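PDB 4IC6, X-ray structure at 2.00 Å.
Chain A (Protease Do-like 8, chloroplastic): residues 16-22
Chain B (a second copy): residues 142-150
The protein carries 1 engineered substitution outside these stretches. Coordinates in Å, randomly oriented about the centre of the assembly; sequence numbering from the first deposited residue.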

# COMPACT_ATOMS: atom_id res chain seq x y z
N PRO A 16 -18.37 31.10 -28.46
CA PRO A 16 -19.39 30.24 -29.07
C PRO A 16 -20.78 30.50 -28.48
O PRO A 16 -20.95 31.38 -27.63
CB PRO A 16 -19.00 28.77 -28.89
N THR A 17 -21.77 29.75 -28.95
CA THR A 17 -23.17 29.96 -28.57
C THR A 17 -23.63 29.07 -27.41
O THR A 17 -23.32 27.87 -27.36
CB THR A 17 -24.13 29.79 -29.78
OG1 THR A 17 -24.20 31.02 -30.52
CG2 THR A 17 -25.53 29.40 -29.33
N VAL A 18 -24.38 29.66 -26.48
CA VAL A 18 -24.80 28.97 -25.25
C VAL A 18 -26.29 28.59 -25.25
O VAL A 18 -27.16 29.45 -25.36
CB VAL A 18 -24.49 29.81 -23.99
CG1 VAL A 18 -25.11 29.19 -22.76
CG2 VAL A 18 -22.99 29.96 -23.81
N PHE A 19 -26.55 27.29 -25.10
CA PHE A 19 -27.90 26.75 -25.09
C PHE A 19 -28.45 26.67 -23.67
O PHE A 19 -27.80 26.13 -22.77
CB PHE A 19 -27.92 25.36 -25.74
CG PHE A 19 -27.43 25.36 -27.17
CD1 PHE A 19 -28.34 25.40 -28.22
CD2 PHE A 19 -26.08 25.34 -27.46
CE1 PHE A 19 -27.91 25.41 -29.53
CE2 PHE A 19 -25.64 25.35 -28.77
CZ PHE A 19 -26.56 25.38 -29.81
N PRO A 20 -29.67 27.20 -23.46
CA PRO A 20 -30.28 27.30 -22.13
C PRO A 20 -30.90 25.97 -21.66
O PRO A 20 -31.14 25.09 -22.48
CB PRO A 20 -31.37 28.36 -22.32
CG PRO A 20 -31.77 28.21 -23.76
CD PRO A 20 -30.54 27.76 -24.51
N ALA A 21 -31.14 25.86 -20.35
CA ALA A 21 -31.72 24.64 -19.77
C ALA A 21 -32.94 24.15 -20.54
O ALA A 21 -33.98 24.81 -20.56
CB ALA A 21 -32.08 24.88 -18.30
N GLY A 22 -32.82 22.98 -21.17
CA GLY A 22 -33.93 22.39 -21.89
C GLY A 22 -34.88 21.65 -20.96
O GLY A 22 -34.65 21.59 -19.75
N ILE B 142 -18.27 21.14 -30.36
CA ILE B 142 -19.18 20.67 -29.32
C ILE B 142 -20.27 21.73 -29.12
O ILE B 142 -20.03 22.92 -29.33
CB ILE B 142 -18.42 20.43 -28.00
CG1 ILE B 142 -19.24 19.57 -27.03
CG2 ILE B 142 -18.02 21.75 -27.36
CD1 ILE B 142 -19.30 18.12 -27.43
N LYS B 143 -21.48 21.30 -28.76
CA LYS B 143 -22.52 22.25 -28.39
C LYS B 143 -22.35 22.56 -26.91
O LYS B 143 -22.14 21.66 -26.11
CB LYS B 143 -23.92 21.71 -28.67
CG LYS B 143 -24.25 21.55 -30.14
CD LYS B 143 -23.77 20.20 -30.68
CE LYS B 143 -23.50 20.24 -32.18
NZ LYS B 143 -24.57 19.59 -32.99
N VAL B 144 -22.42 23.83 -26.54
CA VAL B 144 -22.18 24.19 -25.15
C VAL B 144 -23.49 24.52 -24.41
O VAL B 144 -24.33 25.25 -24.93
CB VAL B 144 -21.17 25.36 -25.03
CG1 VAL B 144 -20.88 25.69 -23.57
CG2 VAL B 144 -19.87 25.00 -25.75
N GLY B 145 -23.65 23.95 -23.22
CA GLY B 145 -24.82 24.21 -22.40
C GLY B 145 -24.51 25.17 -21.27
O GLY B 145 -23.41 25.70 -21.18
N GLN B 146 -25.50 25.40 -20.40
CA GLN B 146 -25.29 26.30 -19.26
C GLN B 146 -25.20 25.51 -17.97
O GLN B 146 -26.18 24.93 -17.51
CB GLN B 146 -26.42 27.33 -19.17
CG GLN B 146 -26.33 28.25 -17.95
CD GLN B 146 -25.05 29.08 -17.93
OE1 GLN B 146 -23.98 28.60 -17.56
NE2 GLN B 146 -25.17 30.35 -18.33
N SER B 147 -24.00 25.47 -17.39
CA SER B 147 -23.77 24.70 -16.17
C SER B 147 -24.47 25.34 -14.97
O SER B 147 -24.82 24.67 -14.01
CB SER B 147 -22.27 24.55 -15.91
OG SER B 147 -21.63 25.82 -15.84
N ASN B 148 -24.69 26.65 -15.04
CA ASN B 148 -25.32 27.37 -13.93
C ASN B 148 -26.77 26.94 -13.65
O ASN B 148 -27.29 27.21 -12.57
CB ASN B 148 -25.25 28.88 -14.16
CG ASN B 148 -23.85 29.42 -13.98
OD1 ASN B 148 -23.08 28.90 -13.17
ND2 ASN B 148 -23.51 30.46 -14.74
N SER B 149 -27.41 26.30 -14.62
CA SER B 149 -28.81 25.93 -14.46
C SER B 149 -28.98 24.42 -14.28
O SER B 149 -30.09 23.88 -14.35
CB SER B 149 -29.63 26.42 -15.65
OG SER B 149 -29.13 25.89 -16.87
N LEU B 150 -27.86 23.74 -14.03
CA LEU B 150 -27.88 22.30 -13.79
C LEU B 150 -28.62 21.93 -12.51
O LEU B 150 -28.58 22.65 -11.51
CB LEU B 150 -26.45 21.78 -13.68
CG LEU B 150 -25.72 21.45 -14.97
CD1 LEU B 150 -24.35 20.87 -14.62
CD2 LEU B 150 -26.51 20.46 -15.79
O HOH W 1 -30.79 27.79 -18.73

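The one direct hydrogen bond between the stretches joins backbone atoms. V18(A) and F19(A) run alongside V144(B) and G145(B) in the same sense, with CA atoms 5.5 Å apart for V18(A) and V144(B) and 4.8 Å apart for F19(A) and G145(B). That bond secures the pairing: F19(A) N donates to V144(B) O at 3.0 Å with an N-H...O angle of 174°, so the donor points almost straight at its acceptor. The remaining ladder is loose. F19(A) O lies 3.4 Å from Q146(B) N, and it also receives a CA-H...O contact from G145(B) CA at 3.6 Å, with an angle of 138° at the hydrogen. V144(B) N is covered by the contact yet finds no partner in the model.

The phi/psi values of V18(A) (-107/121) and V144(B) (-105/133) are extended, and their side chains leave on the same face of the pairing. Both chi1 angles sit in the t well, at 172° and -178°. In V18(A) this rotamer lets CG1 reach along chain B, coming within 4.3 Å of Q146(B) CB and 4.2 Å of G145(B) O; these are loose van der Waals approaches.

F19(A) departs on the other face, the one to which a CB on G145(B) would point. Its chi1 of -59° (m) and chi2 of -97° carry the ring back alongside chain B, where CE2 meets K143(B) CB at 4.0 Å. The carbonyl of V144(B) that accepts the backbone bond also lies near the ring plane, at its edge. K143(B) offers the aliphatic start of its side chain here: CA to CB points sideways, while chi1 of -68° (m) and chi2 of 86° (p) belong to a chain whose end leads away, leaving the ammonium apart from the ring. G145(B) has no side chain; an ideal CB would lie 4.1 Å from F19(A) O, which is no clash, so this contact alone does not explain the glycine.

Q146(B) points toward chain A at CB, but its chi1 of 177° (t) and chi2 of 61° (p) place OE1 where N148(B) N donates to it, at 3.3 Å and 170°. The amide oxygen thus supports the turn within chain B, which also contains a weak bond from S149(B) N to Q146(B) O at 3.4 Å and another from L150(B) N to S147(B) O at 3.2 Å.

Beyond the turn, S149(B) points toward A21(A). Its p rotamer (59°) brings OG to 3.4 Å from A21(A) CB, and a water links the two residues, accepting from A21(A) N at 2.5 Å and lying 3.1 Å from S149(B) OG.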